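PDB 2IA0: putative HTH-type transcriptional regulator PF0864 from Pyrococcus furiosus, which probably binds DNA sequence-specifically and regulates transcription as a member of the AsnC family. Local coordinates for the interface of chains A and B. Residues are numbered along the deposited sequence; one frame, centred on the assembly and turned at random. Chains: chain A/B, Putative HTH-type transcriptional regulator PF0864.

Contact 1: the interface of chains A and B. Residues chain A 155-159; chain B 114-115, 122.
A:Ile155 and B:Ile122 meet through their outermost methyls. CD1 of A:Ile155 lies 3.6 Å from CD1 of B:Ile122, and the two side chains cross at about a right angle. The second branch of A:Ile155 goes elsewhere. With chi1 at -43°, CG1 of A:Ile155 is anti to the carbonyl carbon and CG2 is anti to the backbone N; CG2 points to the short side chain of B:Ala114. CG2 of A:Ile155 is 3.7 Å from CB of B:Ala114. One isoleucine thus touches two neighbouring strands of chain B, 110-116 and 120-127.

The backbones join beside this apolar patch. B:Lys115 uses both its amide and its carbonyl. Its N donates to O of A:Glu157 at 2.7 Å. Its O accepts from N of A:Thr156 at 2.9 Å. The pairing is antiparallel.

The extended side chain of B:Lys115 brings NZ to 5.3 Å from OE2 of A:Glu157, which is not a salt bridge. Within chain A, NZ of A:Lys159 forms a loose salt bridge with that same OE2 at 4.0 Å. The carboxylate probably eases the closeness of the two lysines.

The site links the short strand 157-158 of one subunit to strand 110-116 of the other. It helps tie the C-terminal alpha+beta domains together as a dimer.

Contact 2: the interface of chains A and B. Residues chain A 14-15, 58-60; chain B 70-72.
The flat groups that meet chain A here are the B:Glu70 carboxylate and the B:Gln71 side-chain amide. The backbone O of A:Arg58 and CG2 of A:Val60 lie over the same face of the carboxylate. CG2 of A:Val60 is 3.8 Å from CD of B:Glu70. OE2 of B:Glu70 lies 2.8 Å from O of A:Arg58; a carbonyl and a carboxylate both accept, so this doubtful pair reads as a clash. The A:Arg58 guanidinium does not relieve it, with NE 6.3 Å from OE2 of B:Glu70.

One face of the B:Gln71 amide is covered from chain A. CG2 of A:Val60 lies 3.7 Å from NE2, and CG of A:Leu15 lies 3.9 Å from OE1. At the oxygen edge, N of A:His14 lies near the amide plane, 3.7 Å from OE1 of B:Gln71.

CG1 of A:Val60, anti to the backbone N (chi1 176°), packs on B:Leu72, while CG2 lies against the two flat groups. A:Leu15 and B:Leu72 reach toward each other tip to tip. Replacing B:Glu70 by alanine would probably leave CG2 of A:Val60 without the carboxylate that packs on it, opening a gap on that side.

The patch sets the start of the winged helix-turn-helix region of chain A, and the residues after helix 45-57, against the 3-10 turn 70-72 of chain B. CD1 of B:Leu72 sits 3.5 Å from CG1 of A:Val60 and 3.8 Å from CD1 of A:Leu15.

Contact 1: the interface of chains A and B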
# COMPACT_ATOMS: atom_id res chain seq x y z
N ILE A 155 -6.35 -10.15 7.77
CA ILE A 155 -7.06 -8.90 7.56
C ILE A 155 -8.53 -9.25 7.31
O ILE A 155 -8.88 -9.83 6.29
CB ILE A 155 -6.48 -8.04 6.38
CG1 ILE A 155 -4.94 -8.01 6.39
CG2 ILE A 155 -6.98 -6.61 6.44
CD1 ILE A 155 -4.27 -7.52 7.68
N THR A 156 -9.38 -8.94 8.28
CA THR A 156 -10.79 -9.29 8.19
C THR A 156 -11.52 -8.25 7.33
O THR A 156 -12.27 -8.59 6.41
CB THR A 156 -11.37 -9.39 9.61
OG1 THR A 156 -10.82 -10.56 10.26
CG2 THR A 156 -12.88 -9.50 9.59
N GLU A 157 -11.25 -6.97 7.60
CA GLU A 157 -11.93 -5.89 6.93
C GLU A 157 -11.00 -4.68 6.89
O GLU A 157 -10.50 -4.26 7.91
CB GLU A 157 -13.19 -5.55 7.72
CG GLU A 157 -14.08 -4.54 7.07
CD GLU A 157 -15.27 -4.17 7.93
OE1 GLU A 157 -16.05 -3.30 7.51
OE2 GLU A 157 -15.42 -4.75 9.04
N ILE A 158 -10.77 -4.12 5.71
CA ILE A 158 -10.01 -2.87 5.64
C ILE A 158 -10.93 -1.65 5.80
O ILE A 158 -11.86 -1.48 5.05
CB ILE A 158 -9.17 -2.74 4.35
CG1 ILE A 158 -8.21 -3.94 4.22
CG2 ILE A 158 -8.44 -1.40 4.33
CD1 ILE A 158 -7.23 -3.89 3.02
N LYS A 159 -10.64 -0.79 6.77
CA LYS A 159 -11.50 0.37 7.03
C LYS A 159 -11.01 1.66 6.33
O LYS A 159 -11.82 2.40 5.81
CB LYS A 159 -11.70 0.55 8.55
CG LYS A 159 -12.33 -0.71 9.28
CD LYS A 159 -13.89 -0.70 9.27
CE LYS A 159 -14.56 -1.84 10.12
NZ LYS A 159 -14.26 -1.94 11.63
N ALA B 114 -7.29 -1.42 9.52
CA ALA B 114 -7.87 -2.71 9.23
C ALA B 114 -8.31 -3.41 10.50
O ALA B 114 -7.65 -3.28 11.56
CB ALA B 114 -6.84 -3.57 8.54
N LYS B 115 -9.37 -4.20 10.40
CA LYS B 115 -9.75 -5.09 11.49
C LYS B 115 -9.07 -6.45 11.30
O LYS B 115 -8.79 -6.87 10.18
CB LYS B 115 -11.28 -5.21 11.56
CG LYS B 115 -11.83 -5.93 12.78
CD LYS B 115 -13.35 -5.92 12.76
CE LYS B 115 -13.90 -6.79 13.89
NZ LYS B 115 -15.37 -6.88 13.88
N ILE B 122 -5.29 -3.12 13.10
CA ILE B 122 -3.99 -2.81 12.50
C ILE B 122 -4.04 -1.41 11.89
O ILE B 122 -4.96 -1.08 11.16
CB ILE B 122 -3.58 -3.87 11.43
CG1 ILE B 122 -3.51 -5.29 12.05
CG2 ILE B 122 -2.24 -3.54 10.83
CD1 ILE B 122 -3.80 -6.40 11.05

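Contact 2: the interface of chains A and B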
# COMPACT_ATOMS: atom_id res chain seq x y z
N HIS A 14 8.61 23.65 -2.22
CA HIS A 14 7.60 24.34 -1.36
C HIS A 14 6.27 24.31 -2.08
O HIS A 14 6.23 24.64 -3.27
CB HIS A 14 8.01 25.80 -1.07
N LEU A 15 5.20 23.92 -1.39
CA LEU A 15 3.89 23.70 -2.05
C LEU A 15 2.78 24.65 -1.61
O LEU A 15 2.61 24.93 -0.43
CB LEU A 15 3.41 22.25 -1.84
CG LEU A 15 4.34 21.13 -2.30
CD1 LEU A 15 3.80 19.78 -1.88
CD2 LEU A 15 4.54 21.17 -3.80
N ARG A 58 10.40 17.46 -10.00
CA ARG A 58 10.88 17.35 -8.61
C ARG A 58 10.58 16.01 -7.94
O ARG A 58 10.98 15.79 -6.79
CB ARG A 58 10.35 18.51 -7.76
CG ARG A 58 10.85 19.89 -8.24
CD ARG A 58 10.22 21.06 -7.43
NE ARG A 58 10.74 22.38 -7.85
CZ ARG A 58 10.36 23.55 -7.30
NH1 ARG A 58 9.46 23.56 -6.31
NH2 ARG A 58 10.87 24.73 -7.74
N GLY A 59 9.87 15.12 -8.64
CA GLY A 59 9.47 13.82 -8.09
C GLY A 59 8.38 13.84 -7.04
O GLY A 59 8.17 12.85 -6.34
N VAL A 60 7.67 14.97 -6.91
CA VAL A 60 6.49 15.04 -6.05
C VAL A 60 5.39 14.13 -6.64
O VAL A 60 4.80 13.32 -5.92
CB VAL A 60 6.00 16.49 -5.83
CG1 VAL A 60 4.72 16.51 -5.01
CG2 VAL A 60 7.07 17.30 -5.12
N GLU B 70 9.11 12.07 -2.52
CA GLU B 70 9.69 13.32 -2.04
C GLU B 70 9.17 13.76 -0.66
O GLU B 70 9.10 12.96 0.28
CB GLU B 70 9.42 14.42 -3.08
CG GLU B 70 10.65 14.97 -3.77
CD GLU B 70 10.58 16.51 -3.87
OE1 GLU B 70 9.57 17.08 -3.37
OE2 GLU B 70 11.52 17.14 -4.43
N GLN B 71 8.77 15.03 -0.60
CA GLN B 71 8.43 15.70 0.65
C GLN B 71 7.03 15.37 1.15
O GLN B 71 6.58 15.95 2.15
CB GLN B 71 8.61 17.23 0.51
CG GLN B 71 7.50 17.97 -0.26
CD GLN B 71 8.06 19.10 -1.13
OE1 GLN B 71 7.84 20.29 -0.84
NE2 GLN B 71 8.79 18.74 -2.21
N LEU B 72 6.34 14.45 0.47
CA LEU B 72 4.98 14.07 0.88
C LEU B 72 4.80 12.64 1.40
O LEU B 72 3.70 12.28 1.84
CB LEU B 72 3.94 14.40 -0.21
CG LEU B 72 3.67 15.87 -0.52
CD1 LEU B 72 3.06 16.03 -1.91
CD2 LEU B 72 2.76 16.50 0.54

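The C-alpha centres of contact 1 and contact 2 are about 30 Å apart, and the two share no residues. Contact 1 belongs to the C-terminal dimeric domain. Contact 2 lies by the winged helix-turn-helix region: its chain A residues lie just before helix 17-26 and just after helix 45-57, and its chain B turn follows strand 61-68. Each contact has a twin with the chains exchanged. The two subunits are therefore joined at separate places, in the C-terminal domain and beside the helix-turn-helix region. Contact 2 may help fix how the DNA-binding regions are placed relative to the dimeric core, though the structure alone does not show DNA bound.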